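Local coordinates for protein trans-isoprenyl diphosphate synthase (Caulobacter crescentus, PDB 3OYR) that probably makes all-trans-octaprenyl diphosphate, the precursor of isoprenoid quinone side chains, by metal-dependent condensation of isopentenyl diphosphate units onto farnesyl diphosphate, at residues B[185-188]-B[189-193]; B[227-230]-B[231-234]; B[337-340]-B[341-345]. All coordinates share one frame; numbering follows the deposited sequence.

Contact 1. Residues B[185-188]-B[189-193]. With DMA (dimethylallyl diphosphate), chain G.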
loop_
_atom_site.group_PDB
_atom_site.type_symbol
_atom_site.label_atom_id
_atom_site.label_comp_id
_atom_site.label_asym_id
_atom_site.label_seq_id
_atom_site.Cartn_x
_atom_site.Cartn_y
_atom_site.Cartn_z
ATOM N N LEU B 185 -11.713 -11.049 -17.518
ATOM C CA LEU B 185 -11.949 -9.643 -17.836
ATOM C C LEU B 185 -12.278 -8.793 -16.615
ATOM O O LEU B 185 -12.024 -7.596 -16.607
ATOM C CB LEU B 185 -13.068 -9.488 -18.864
ATOM C CG LEU B 185 -12.822 -9.936 -20.310
ATOM C CD1 LEU B 185 -14.123 -9.765 -21.112
ATOM C CD2 LEU B 185 -11.671 -9.190 -20.966
ATOM N N GLU B 186 -12.897 -9.411 -15.622
ATOM C CA GLU B 186 -13.163 -8.770 -14.348
ATOM C C GLU B 186 -11.842 -8.514 -13.622
ATOM O O GLU B 186 -11.632 -7.439 -13.111
ATOM C CB GLU B 186 -14.091 -9.648 -13.509
ATOM C CG GLU B 186 -14.539 -9.038 -12.196
ATOM C CD GLU B 186 -15.365 -9.995 -11.332
ATOM O OE1 GLU B 186 -15.637 -9.631 -10.166
ATOM O OE2 GLU B 186 -15.739 -11.100 -11.806
ATOM N N ILE B 187 -10.946 -9.503 -13.609
ATOM C CA ILE B 187 -9.623 -9.364 -13.039
ATOM C C ILE B 187 -8.794 -8.267 -13.702
ATOM O O ILE B 187 -8.257 -7.396 -13.000
ATOM C CB ILE B 187 -8.858 -10.705 -13.154
ATOM C CG1 ILE B 187 -9.482 -11.739 -12.207
ATOM C CG2 ILE B 187 -7.329 -10.515 -13.016
ATOM C CD1 ILE B 187 -8.951 -13.190 -12.420
ATOM N N ILE B 188 -8.688 -8.289 -15.036
ATOM C CA ILE B 188 -7.864 -7.276 -15.705
ATOM C C ILE B 188 -8.489 -5.886 -15.587
ATOM O O ILE B 188 -7.778 -4.898 -15.513
ATOM C CB ILE B 188 -7.454 -7.644 -17.161
ATOM C CG1 ILE B 188 -8.668 -7.756 -18.108
ATOM C CG2 ILE B 188 -6.666 -8.951 -17.138
ATOM C CD1 ILE B 188 -8.320 -7.655 -19.616
ATOM N N GLN B 189 -9.813 -5.808 -15.506
ATOM C CA GLN B 189 -10.415 -4.481 -15.335
ATOM C C GLN B 189 -10.002 -3.864 -13.986
ATOM O O GLN B 189 -9.665 -2.673 -13.906
ATOM C CB GLN B 189 -11.929 -4.505 -15.520
ATOM C CG GLN B 189 -12.539 -3.092 -15.424
ATOM C CD GLN B 189 -14.022 -3.046 -15.696
ATOM O OE1 GLN B 189 -14.494 -3.499 -16.737
ATOM N NE2 GLN B 189 -14.764 -2.438 -14.779
ATOM N N ALA B 190 -9.996 -4.697 -12.954
ATOM C CA ALA B 190 -9.717 -4.261 -11.596
ATOM C C ALA B 190 -8.232 -4.008 -11.384
ATOM O O ALA B 190 -7.850 -2.950 -10.904
ATOM C CB ALA B 190 -10.244 -5.286 -10.586
ATOM N N LYS B 191 -7.399 -4.971 -11.767
ATOM C CA LYS B 191 -5.997 -4.908 -11.432
ATOM C C LYS B 191 -5.210 -3.964 -12.338
ATOM O O LYS B 191 -4.157 -3.485 -11.929
ATOM C CB LYS B 191 -5.376 -6.301 -11.442
ATOM C CG LYS B 191 -4.893 -6.740 -12.811
ATOM C CD LYS B 191 -3.985 -7.944 -12.702
ATOM C CE LYS B 191 -3.687 -8.477 -14.097
ATOM N NZ LYS B 191 -2.733 -9.635 -14.029
ATOM N N THR B 192 -5.714 -3.695 -13.547
ATOM C CA THR B 192 -4.959 -2.877 -14.501
ATOM C C THR B 192 -5.734 -1.706 -15.067
ATOM O O THR B 192 -5.234 -0.586 -15.078
ATOM C CB THR B 192 -4.385 -3.728 -15.645
ATOM O OG1 THR B 192 -3.511 -4.730 -15.093
ATOM C CG2 THR B 192 -3.605 -2.856 -16.640
ATOM N N ALA B 193 -6.952 -1.949 -15.543
ATOM C CA ALA B 193 -7.671 -0.897 -16.261
ATOM C C ALA B 193 -8.140 0.252 -15.349
ATOM O O ALA B 193 -8.200 1.401 -15.781
ATOM C CB ALA B 193 -8.827 -1.483 -17.061
HETATM C C1 DMA G . -0.597 -6.913 -13.014
HETATM O O1 DMA G . -0.241 -7.364 -14.316
HETATM C C2 DMA G . 0.486 -6.137 -12.331
HETATM C C3 DMA G . 0.241 -5.030 -11.621
HETATM C C4 DMA G . -1.124 -4.447 -11.429
HETATM C C5 DMA G . 1.412 -4.353 -10.990
HETATM P PA DMA G . 0.966 -8.401 -14.669
HETATM O O1A DMA G . 0.562 -8.975 -15.994
HETATM O O2A DMA G . 1.318 -9.306 -13.520
HETATM O O3A DMA G . 2.140 -7.315 -14.906
HETATM P PB DMA G . 3.699 -7.631 -15.194
HETATM O O1B DMA G . 4.147 -6.219 -15.465
HETATM O O2B DMA G . 3.715 -8.572 -16.376
HETATM O O3B DMA G . 4.267 -8.287 -13.956
#

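Contact 2. Residues B[227-230]-B[231-234]. With CA (calcium ion), chain F; DMA (dimethylallyl diphosphate), chain D; DMA (dimethylallyl diphosphate), chain G.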
loop_
_atom_site.group_PDB
_atom_site.type_symbol
_atom_site.label_atom_id
_atom_site.label_comp_id
_atom_site.label_asym_id
_atom_site.label_seq_id
_atom_site.Cartn_x
_atom_site.Cartn_y
_atom_site.Cartn_z
ATOM N N ALA B 227 -7.414 -2.797 -23.177
ATOM C CA ALA B 227 -6.564 -3.012 -24.364
ATOM C C ALA B 227 -5.127 -3.249 -23.937
ATOM O O ALA B 227 -4.490 -4.233 -24.370
ATOM C CB ALA B 227 -6.647 -1.786 -25.323
ATOM N N PHE B 228 -4.646 -2.370 -23.052
ATOM C CA PHE B 228 -3.274 -2.392 -22.559
ATOM C C PHE B 228 -2.937 -3.740 -21.943
ATOM O O PHE B 228 -1.916 -4.345 -22.285
ATOM C CB PHE B 228 -3.046 -1.257 -21.531
ATOM C CG PHE B 228 -1.606 -1.090 -21.115
ATOM C CD1 PHE B 228 -0.735 -0.311 -21.883
ATOM C CD2 PHE B 228 -1.113 -1.718 -19.959
ATOM C CE1 PHE B 228 0.617 -0.172 -21.506
ATOM C CE2 PHE B 228 0.239 -1.566 -19.565
ATOM C CZ PHE B 228 1.102 -0.804 -20.341
ATOM N N GLN B 229 -3.803 -4.215 -21.047
ATOM C CA GLN B 229 -3.541 -5.459 -20.328
ATOM C C GLN B 229 -3.647 -6.702 -21.221
ATOM O O GLN B 229 -2.839 -7.636 -21.095
ATOM C CB GLN B 229 -4.462 -5.579 -19.129
ATOM C CG GLN B 229 -4.099 -6.737 -18.224
ATOM C CD GLN B 229 -2.674 -6.662 -17.697
ATOM O OE1 GLN B 229 -2.226 -5.622 -17.227
ATOM N NE2 GLN B 229 -1.960 -7.763 -17.778
ATOM N N LEU B 230 -4.639 -6.715 -22.109
ATOM C CA LEU B 230 -4.743 -7.760 -23.147
ATOM C C LEU B 230 -3.466 -7.852 -23.984
ATOM O O LEU B 230 -2.940 -8.949 -24.176
ATOM C CB LEU B 230 -5.956 -7.527 -24.045
ATOM C CG LEU B 230 -7.283 -7.829 -23.340
ATOM C CD1 LEU B 230 -8.423 -7.245 -24.111
ATOM C CD2 LEU B 230 -7.472 -9.293 -23.193
ATOM N N ALA B 231 -2.955 -6.705 -24.446
ATOM C CA ALA B 231 -1.676 -6.674 -25.164
ATOM C C ALA B 231 -0.523 -7.141 -24.281
ATOM O O ALA B 231 0.332 -7.880 -24.749
ATOM C CB ALA B 231 -1.387 -5.296 -25.735
ATOM N N ASP B 232 -0.516 -6.737 -23.010
ATOM C CA ASP B 232 0.500 -7.197 -22.064
ATOM C C ASP B 232 0.468 -8.708 -21.884
ATOM O O ASP B 232 1.519 -9.360 -21.857
ATOM C CB ASP B 232 0.348 -6.522 -20.696
ATOM C CG ASP B 232 1.472 -6.883 -19.756
ATOM O OD1 ASP B 232 1.299 -7.833 -18.938
ATOM O OD2 ASP B 232 2.549 -6.253 -19.869
ATOM N N ASP B 233 -0.737 -9.264 -21.756
ATOM C CA ASP B 233 -0.906 -10.706 -21.640
ATOM C C ASP B 233 -0.429 -11.454 -22.897
ATOM O O ASP B 233 0.214 -12.497 -22.784
ATOM C CB ASP B 233 -2.353 -11.055 -21.276
ATOM C CG ASP B 233 -2.689 -10.713 -19.815
ATOM O OD1 ASP B 233 -1.788 -10.309 -19.043
ATOM O OD2 ASP B 233 -3.861 -10.853 -19.427
ATOM N N ALA B 234 -0.719 -10.909 -24.078
ATOM C CA ALA B 234 -0.219 -11.467 -25.337
ATOM C C ALA B 234 1.300 -11.360 -25.442
ATOM O O ALA B 234 1.954 -12.307 -25.879
ATOM C CB ALA B 234 -0.881 -10.795 -26.545
HETATM CA CA CA F . 2.186 -9.483 -17.673
HETATM C C1 DMA D . 3.331 -2.993 -15.868
HETATM O O1 DMA D . 3.022 -1.685 -16.369
HETATM C C2 DMA D . 2.020 -3.189 -15.194
HETATM C C3 DMA D . 1.000 -3.813 -15.789
HETATM C C4 DMA D . 1.122 -4.488 -17.130
HETATM C C5 DMA D . -0.295 -3.848 -15.038
HETATM P PA DMA D . 3.736 -0.933 -17.593
HETATM O O1A DMA D . 3.087 0.411 -17.854
HETATM O O2A DMA D . 3.788 -1.879 -18.761
HETATM O O3A DMA D . 5.196 -0.789 -16.903
HETATM P PB DMA D . 6.252 0.444 -16.962
HETATM O O1B DMA D . 5.762 1.466 -15.954
HETATM O O2B DMA D . 7.458 -0.338 -16.485
HETATM O O3B DMA D . 6.326 0.973 -18.369
HETATM C C1 DMA G . -0.597 -6.913 -13.014
HETATM O O1 DMA G . -0.241 -7.364 -14.316
HETATM C C2 DMA G . 0.486 -6.137 -12.331
HETATM C C3 DMA G . 0.241 -5.030 -11.621
HETATM C C4 DMA G . -1.124 -4.447 -11.429
HETATM C C5 DMA G . 1.412 -4.353 -10.990
HETATM P PA DMA G . 0.966 -8.401 -14.669
HETATM O O1A DMA G . 0.562 -8.975 -15.994
HETATM O O2A DMA G . 1.318 -9.306 -13.520
HETATM O O3A DMA G . 2.140 -7.315 -14.906
HETATM P PB DMA G . 3.699 -7.631 -15.194
HETATM O O1B DMA G . 4.147 -6.219 -15.465
HETATM O O2B DMA G . 3.715 -8.572 -16.376
HETATM O O3B DMA G . 4.267 -8.287 -13.956
HETATM O O HOH W 1 3.735 -9.817 -19.461
HETATM O O HOH W 2 0.597 -10.943 -18.584
HETATM O O HOH W 3 3.290 -11.378 -16.668
#

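Contact 3. Residues B[337-340]-B[341-345]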
loop_
_atom_site.group_PDB
_atom_site.type_symbol
_atom_site.label_atom_id
_atom_site.label_comp_id
_atom_site.label_asym_id
_atom_site.label_seq_id
_atom_site.Cartn_x
_atom_site.Cartn_y
_atom_site.Cartn_z
ATOM N N ALA B 337 -3.984 4.978 -27.746
ATOM C CA ALA B 337 -4.914 3.845 -27.801
ATOM C C ALA B 337 -4.454 2.755 -28.778
ATOM O O ALA B 337 -4.474 1.574 -28.441
ATOM C CB ALA B 337 -6.335 4.337 -28.135
ATOM N N ASP B 338 -4.009 3.164 -29.967
ATOM C CA ASP B 338 -3.443 2.242 -30.955
ATOM C C ASP B 338 -2.124 1.673 -30.495
ATOM O O ASP B 338 -1.818 0.485 -30.725
ATOM C CB ASP B 338 -3.291 2.955 -32.314
ATOM C CG ASP B 338 -4.639 3.222 -32.981
ATOM O OD1 ASP B 338 -5.619 2.506 -32.660
ATOM O OD2 ASP B 338 -4.730 4.150 -33.802
ATOM N N PHE B 339 -1.335 2.524 -29.831
ATOM C CA PHE B 339 -0.053 2.108 -29.295
ATOM C C PHE B 339 -0.202 1.034 -28.221
ATOM O O PHE B 339 0.587 0.086 -28.176
ATOM C CB PHE B 339 0.749 3.298 -28.754
ATOM C CG PHE B 339 2.092 2.910 -28.214
ATOM C CD1 PHE B 339 3.146 2.632 -29.078
ATOM C CD2 PHE B 339 2.303 2.796 -26.845
ATOM C CE1 PHE B 339 4.398 2.273 -28.585
ATOM C CE2 PHE B 339 3.552 2.425 -26.342
ATOM C CZ PHE B 339 4.598 2.176 -27.212
ATOM N N ALA B 340 -1.207 1.184 -27.357
ATOM C CA ALA B 340 -1.506 0.161 -26.347
ATOM C C ALA B 340 -1.596 -1.252 -26.941
ATOM O O ALA B 340 -1.090 -2.199 -26.353
ATOM C CB ALA B 340 -2.767 0.513 -25.572
ATOM N N VAL B 341 -2.208 -1.372 -28.121
ATOM C CA VAL B 341 -2.353 -2.648 -28.823
ATOM C C VAL B 341 -1.104 -3.020 -29.642
ATOM O O VAL B 341 -0.684 -4.181 -29.641
ATOM C CB VAL B 341 -3.603 -2.632 -29.741
ATOM C CG1 VAL B 341 -3.816 -3.971 -30.414
ATOM C CG2 VAL B 341 -4.845 -2.256 -28.930
ATOM N N SER B 342 -0.497 -2.045 -30.317
ATOM C CA SER B 342 0.621 -2.345 -31.249
ATOM C C SER B 342 2.012 -2.532 -30.616
ATOM O O SER B 342 2.865 -3.222 -31.198
ATOM C CB SER B 342 0.696 -1.310 -32.378
ATOM O OG SER B 342 1.090 -0.039 -31.901
ATOM N N ARG B 343 2.225 -1.944 -29.432
ATOM C CA ARG B 343 3.536 -1.947 -28.744
ATOM C C ARG B 343 4.200 -3.315 -28.556
ATOM O O ARG B 343 3.534 -4.355 -28.504
ATOM C CB ARG B 343 3.417 -1.271 -27.367
ATOM C CG ARG B 343 2.571 -2.052 -26.398
ATOM C CD ARG B 343 1.931 -1.213 -25.278
ATOM N NE ARG B 343 1.139 -2.098 -24.410
ATOM C CZ ARG B 343 1.634 -2.748 -23.362
ATOM N NH1 ARG B 343 0.857 -3.544 -22.631
ATOM N NH2 ARG B 343 2.904 -2.574 -23.022
ATOM N N ARG B 344 5.523 -3.279 -28.437
ATOM C CA ARG B 344 6.343 -4.464 -28.193
ATOM C C ARG B 344 6.846 -4.516 -26.756
ATOM O O ARG B 344 7.445 -5.509 -26.343
ATOM C CB ARG B 344 7.538 -4.497 -29.170
ATOM C CG ARG B 344 7.161 -4.508 -30.668
ATOM C CD ARG B 344 6.128 -5.583 -30.978
ATOM N NE ARG B 344 6.601 -6.918 -30.593
ATOM C CZ ARG B 344 5.819 -7.971 -30.361
ATOM N NH1 ARG B 344 4.494 -7.875 -30.468
ATOM N NH2 ARG B 344 6.367 -9.129 -30.020
ATOM N N ALA B 345 6.603 -3.442 -26.002
ATOM C CA ALA B 345 7.021 -3.349 -24.600
ATOM C C ALA B 345 6.121 -2.417 -23.784
ATOM O O ALA B 345 5.329 -1.644 -24.343
ATOM C CB ALA B 345 8.446 -2.874 -24.507
ATOM O OXT ALA B 345 6.195 -2.418 -22.544
#

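Contact 1. Residues B[185-188]-B[189-193]
Ile188 O takes two backbone donors at once, from Thr192 N and from Ala193 N, and this doubling marks a pi-type widening of helix 181-206. The bond from Ala193 N, 3.1 Å to Ile188 O, is the five-residue step of the wider turn; it arrives in the carbonyl plane. Thr192 N approaches the same oxygen from above that plane, with a more bent N-H...O angle of 143°. The i to i+4 pattern persists alongside it: Lys191 N meets Ile187 O at 2.9 Å, nearly straight.

The widened turn lies in the all-helical fold of the FPP/GGPP synthase family, on a helix that lines the dimethylallyl diphosphate pocket. Lys191 and Thr192 both belong to that pocket. Lys191 CG sits between the backbone N and the carbonyl carbon (chi1 86°), close over Ile187 O at 3.4 Å, and from there the chain runs fully extended past the Ile187 and Ile188 methyls, Ile187 CG2 lying 4.2 Å from Lys191 CD. Its end reaches the ester oxygen of the ligand, where Lys191 NZ makes a weak hydrogen bond of 3.4 Å to O1, while Gln170 OE1 accepts a hydrogen bond from the same ammonium. A leucine in its place would probably leave O1 and Gln170 OE1 without this donor and weaken the hold on the diphosphate end. Thr192 OG1 turns instead to Gln229 OE1 of helix 211-238, and the CB of Ala193 packs against Leu222 and Leu226 of that same helix.

Contact 2. Residues B[227-230]-B[231-234]
Gln229, Leu230 and Ala231 lie at the middle of this buried turn of helix 211-238, and Gln229 makes the polar link across it. Its chain bends at chi2 (58°), swinging the amide forward along the helix, toward the next turn, so that Gln229 NE2 donates to Asp233 OD1 at 2.8 Å. The carboxylate oxygen lies in the amide plane, yet the amide meets it from above the carboxylate plane, the two planes being 64° apart. Gln229 NE2 also gives a weak bond of 3.3 Å to O1A of one dimethylallyl diphosphate, and Thr192 OG1 holds the amide oxygen, which fixes the rotation of the group.

The Leu230 side chain packs against Ile188 of helix 181-206 and Leu309 of helix 302-320, while the small Ala231 CB rests 3.6 Å from Ala227 O. One residue further on, Asp232 OD1 binds calcium at 2.3 Å; O1A and O2B of the same diphosphate and three waters complete the ligands. Asp232 OD2 is salt-bridged to Lys246. Tyr184 OH is hydrogen-bonded to Asp233 OD2, and a metal-bound water lies close to Asp233 OD1, consistent with a second-shell role. Aspartates on a helix bridged to a diphosphate through divalent metal are the hallmark of the trans-prenyl synthase active site, here its second aspartate-rich motif.

Contact 3. Residues B[337-340]-B[341-345]
Asp338 O is gripped by two backbone donors: Ser342 N comes in at 2.9 Å in the carbonyl plane, and Val341 N adds a weak bond of 3.2 Å. The next carbonyl, Phe339 O, receives Arg343 N at 2.9 Å, the last regular helical step before Arg343 leaves helical backbone angles and the chain turns toward its carboxylate.

Arg343 then folds back over the turn it has just finished. With CG set between the backbone N and the carbonyl carbon (chi1 67°) and the chain extended from there to NE, the side chain runs past Phe339 O and places Arg343 NE 3.0 Å from Ala340 O. That oxygen lies near the guanidinium plane, so the donor uses its edge, and a side chain thus donates to a carbonyl in the last turn of the helix. The start of the same side chain lies over the Phe339 ring: Arg343 CB is 3.8 Å from the ring centroid and 18° off the normal, a CH-pi contact over one face. Phe339 and Arg343 cross at about a right angle, their ring and guanidinium planes 46° apart.

Farther along the guanidinium, Arg343 NH2 donates to Ala345 O at 2.9 Å, from well above the plane of the terminal carboxylate, and forms a salt bridge to Ala345 OXT at 3.3 Å; Lys66 NZ salt-bridges the same group, so two cations would probably stabilise its negative charge. The Arg343 side chain lies about 4 Å from that of the calcium ligand Asp232, so the C-terminal tail folds in beside the active site. Helix 328-342 packs here with Val341 between Ala227 of helix 211-238 and Ala310 and Ala314 of helix 302-320, while Arg343 reaches across to helix 211-238, where NH1 binds Phe228 O and the cation lies against the Phe228 ring.

All three contacts are local turns of helices, so none closes a long loop, and along the chain they follow in series without nesting or crossing. Contact 1 comes first, on helix 181-206; contact 2 lies on helix 211-238, the next helix, and contact 3 at the end of the last helix, 328-342. Contact 2 is the middle piece in space as well. Ile188 packs on Gln229 and Leu230 on one side of it, and Ala231 CB meets Ala340 O on another. Contacts 1 and 3 do not touch, their nearest atoms being about 8 Å apart. Through helix 211-238 the chain terminus is thus tied to the wall of the ligand pocket.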